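Local coordinates for protein neural-cadherin (Drosophila melanogaster, PDB 3UBH) that mediates calcium-dependent, homophilic cell-cell adhesion in the fly, its tandem cadherin domains, four of them in this fragment, forming part of the extracellular region, at residues A[322-327]-A[345-350]. Numbering follows the deposited sequence.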
ATOM      1  N   PRO A 322      10.997 -19.246  22.241  1.00 52.07           N
ATOM      2  CA  PRO A 322      12.299 -19.074  22.911  1.00 51.88           C
ATOM      3  C   PRO A 322      12.784 -20.405  23.491  1.00 50.99           C
ATOM      4  O   PRO A 322      11.982 -21.116  24.098  1.00 50.34           O
ATOM      5  CB  PRO A 322      11.982 -18.089  24.041  1.00 51.43           C
ATOM      6  CG  PRO A 322      10.774 -17.341  23.578  1.00 52.44           C
ATOM      7  CD  PRO A 322       9.970 -18.333  22.786  1.00 52.26           C
ATOM      8  N   LYS A 323      14.055 -20.760  23.273  1.00 51.77           N
ATOM      9  CA  LYS A 323      14.637 -21.972  23.890  1.00 51.39           C
ATOM     10  C   LYS A 323      15.734 -21.620  24.878  1.00 50.96           C
ATOM     11  O   LYS A 323      16.676 -20.902  24.530  1.00 52.64           O
ATOM     12  CB  LYS A 323      15.232 -22.941  22.860  1.00 53.24           C
ATOM     13  CG  LYS A 323      14.431 -23.189  21.573  1.00 55.72           C
ATOM     14  CD  LYS A 323      14.778 -24.588  21.016  1.00 59.68           C
ATOM     15  CE  LYS A 323      15.173 -24.578  19.535  1.00 62.76           C
ATOM     16  NZ  LYS A 323      14.036 -24.332  18.596  1.00 63.57           N
ATOM     17  N   PHE A 324      15.615 -22.136  26.099  1.00 48.95           N
ATOM     18  CA  PHE A 324      16.647 -21.966  27.114  1.00 48.69           C
ATOM     19  C   PHE A 324      17.877 -22.779  26.733  1.00 50.64           C
ATOM     20  O   PHE A 324      17.745 -23.883  26.212  1.00 50.97           O
ATOM     21  CB  PHE A 324      16.125 -22.380  28.496  1.00 46.92           C
ATOM     22  CG  PHE A 324      15.163 -21.385  29.103  1.00 45.54           C
ATOM     23  CD1 PHE A 324      13.788 -21.551  28.970  1.00 44.52           C
ATOM     24  CD2 PHE A 324      15.631 -20.273  29.800  1.00 45.43           C
ATOM     25  CE1 PHE A 324      12.898 -20.618  29.508  1.00 44.11           C
ATOM     26  CE2 PHE A 324      14.748 -19.340  30.351  1.00 43.65           C
ATOM     27  CZ  PHE A 324      13.381 -19.517  30.207  1.00 44.27           C
ATOM     28  N   GLU A 325      19.062 -22.227  26.985  1.00 52.24           N
ATOM     29  CA  GLU A 325      20.327 -22.886  26.646  1.00 55.35           C
ATOM     30  C   GLU A 325      20.514 -24.216  27.382  1.00 55.21           C
ATOM     31  O   GLU A 325      21.158 -25.134  26.864  1.00 57.67           O
ATOM     32  CB  GLU A 325      21.513 -21.972  26.954  1.00 57.66           C
ATOM     33  CG  GLU A 325      21.518 -20.624  26.220  1.00 59.80           C
ATOM     34  CD  GLU A 325      22.720 -19.742  26.596  1.00 63.36           C
ATOM     35  OE1 GLU A 325      23.109 -19.725  27.793  1.00 63.56           O
ATOM     36  OE2 GLU A 325      23.274 -19.061  25.687  1.00 68.82           O
ATOM     37  N   LEU A 326      19.962 -24.316  28.590  1.00 52.86           N
ATOM     38  CA  LEU A 326      19.999 -25.557  29.356  1.00 52.45           C
ATOM     39  C   LEU A 326      18.573 -26.110  29.508  1.00 50.43           C
ATOM     40  O   LEU A 326      17.603 -25.354  29.388  1.00 48.78           O
ATOM     41  CB  LEU A 326      20.662 -25.320  30.717  1.00 52.34           C
ATOM     42  CG  LEU A 326      22.023 -24.601  30.787  1.00 54.73           C
ATOM     43  CD1 LEU A 326      22.569 -24.589  32.205  1.00 54.13           C
ATOM     44  CD2 LEU A 326      23.052 -25.209  29.850  1.00 59.27           C
ATOM     45  N   PRO A 327      18.429 -27.435  29.723  1.00 51.09           N
ATOM     46  CA  PRO A 327      17.083 -27.968  29.994  1.00 49.87           C
ATOM     47  C   PRO A 327      16.566 -27.645  31.398  1.00 47.97           C
ATOM     48  O   PRO A 327      15.365 -27.667  31.633  1.00 46.69           O
ATOM     49  CB  PRO A 327      17.262 -29.480  29.824  1.00 52.33           C
ATOM     50  CG  PRO A 327      18.699 -29.728  30.108  1.00 53.89           C
ATOM     51  CD  PRO A 327      19.447 -28.501  29.672  1.00 53.62           C
ATOM     52  N   LEU A 345      21.369 -17.047  40.305  1.00 57.31           N
ATOM     53  CA  LEU A 345      21.893 -17.622  39.075  1.00 57.58           C
ATOM     54  C   LEU A 345      21.409 -16.807  37.896  1.00 58.30           C
ATOM     55  O   LEU A 345      20.446 -16.043  38.012  1.00 58.10           O
ATOM     56  CB  LEU A 345      21.465 -19.087  38.910  1.00 55.01           C
ATOM     57  CG  LEU A 345      20.063 -19.414  38.377  1.00 52.84           C
ATOM     58  CD1 LEU A 345      20.091 -20.751  37.686  1.00 51.78           C
ATOM     59  CD2 LEU A 345      18.996 -19.399  39.464  1.00 51.62           C
ATOM     60  N   ARG A 346      22.080 -16.983  36.766  1.00 59.68           N
ATOM     61  CA  ARG A 346      21.695 -16.331  35.533  1.00 60.79           C
ATOM     62  C   ARG A 346      21.120 -17.367  34.570  1.00 58.57           C
ATOM     63  O   ARG A 346      21.591 -18.509  34.498  1.00 58.10           O
ATOM     64  CB  ARG A 346      22.896 -15.625  34.907  1.00 65.07           C
ATOM     65  CG  ARG A 346      22.530 -14.515  33.940  1.00 68.09           C
ATOM     66  CD  ARG A 346      23.674 -14.273  32.976  1.00 74.73           C
ATOM     67  NE  ARG A 346      23.410 -13.168  32.055  1.00 79.44           N
ATOM     68  CZ  ARG A 346      23.915 -11.939  32.176  1.00 85.25           C
ATOM     69  NH1 ARG A 346      24.723 -11.628  33.187  1.00 87.50           N
ATOM     70  NH2 ARG A 346      23.615 -11.010  31.273  1.00 88.74           N
ATOM     71  N   VAL A 347      20.107 -16.944  33.824  1.00 57.77           N
ATOM     72  CA  VAL A 347      19.365 -17.791  32.904  1.00 55.56           C
ATOM     73  C   VAL A 347      19.375 -17.141  31.513  1.00 57.24           C
ATOM     74  O   VAL A 347      19.394 -15.913  31.406  1.00 59.38           O
ATOM     75  CB  VAL A 347      17.956 -17.959  33.461  1.00 52.89           C
ATOM     76  CG1 VAL A 347      16.908 -17.809  32.413  1.00 53.20           C
ATOM     77  CG2 VAL A 347      17.840 -19.270  34.169  1.00 51.93           C
ATOM     78  N   LYS A 348      19.401 -17.946  30.451  1.00 56.86           N
ATOM     79  CA  LYS A 348      19.340 -17.402  29.092  1.00 58.14           C
ATOM     80  C   LYS A 348      18.574 -18.283  28.104  1.00 56.96           C
ATOM     81  O   LYS A 348      18.668 -19.511  28.139  1.00 55.55           O
ATOM     82  CB  LYS A 348      20.738 -17.098  28.553  1.00 61.49           C
ATOM     83  CG  LYS A 348      20.757 -16.082  27.422  1.00 63.09           C
ATOM     84  CD  LYS A 348      22.117 -16.045  26.749  1.00 66.19           C
ATOM     85  CE  LYS A 348      22.242 -14.859  25.823  1.00 69.56           C
ATOM     86  NZ  LYS A 348      23.627 -14.325  25.867  1.00 74.36           N
ATOM     87  N   ALA A 349      17.825 -17.626  27.218  1.00 57.91           N
ATOM     88  CA  ALA A 349      17.020 -18.291  26.198  1.00 57.44           C
ATOM     89  C   ALA A 349      17.148 -17.556  24.872  1.00 60.13           C
ATOM     90  O   ALA A 349      17.319 -16.331  24.846  1.00 62.28           O
ATOM     91  CB  ALA A 349      15.561 -18.367  26.627  1.00 54.99           C
ATOM     92  N   MET A 350      17.059 -18.309  23.776  1.00 60.62           N
ATOM     93  CA  MET A 350      17.251 -17.765  22.437  1.00 63.01           C
ATOM     94  C   MET A 350      16.062 -18.078  21.543  1.00 61.70           C
ATOM     95  O   MET A 350      15.420 -19.117  21.697  1.00 59.92           O
ATOM     96  CB  MET A 350      18.538 -18.316  21.822  1.00 65.67           C
ATOM     97  CG  MET A 350      19.817 -17.735  22.420  1.00 70.03           C
ATOM     98  SD  MET A 350      20.134 -16.024  21.913  1.00 77.34           S
ATOM     99  CE  MET A 350      19.311 -15.058  23.196  1.00 75.55           C
TER
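Lys323 and Met350 form an antiparallel hydrogen-bonded pair, Lys323 N to Met350 O and Met350 N to Lys323 O both nearly straight at 2.7 Å. The next pair, Phe324 with Ala349, is non-hydrogen-bonded, and Glu325 N to Lys348 O (3.0 Å) closes the short ladder. With CG anti to its carbonyl carbon (chi1 -74°), Phe324 brings one ring face against the Ala349 methyl, a CH-pi contact with CB 3.9 Å from the Phe324 centroid, while Val347 CG1 meets the ring edge at CE2. Alanine's lone methyl lets the large flat ring lie close and reach toward the facing sheet. Replacing Phe324 with an alanine is likely to open a gap beside Val347 and leave the Ala349 methyl without its aromatic cover. Glu325 and Lys348 suit the exposed side: their aliphatic parts pack crosswise, and Glu325 OE2, 4.8 Å from Lys348 NZ, is too far for a salt bridge but probably attracts it weakly. Pro322, about 5 Å from a bound calcium ion, touches the calcium ligand Asp351 at the domain's calcium-bound end. Edge strand 323-324 pairs with 343-350 in this cadherin beta sandwich; Phe324 packs inward on Val396 and Ala398 of strand 391-400 and Tyr329 of strand 328-335.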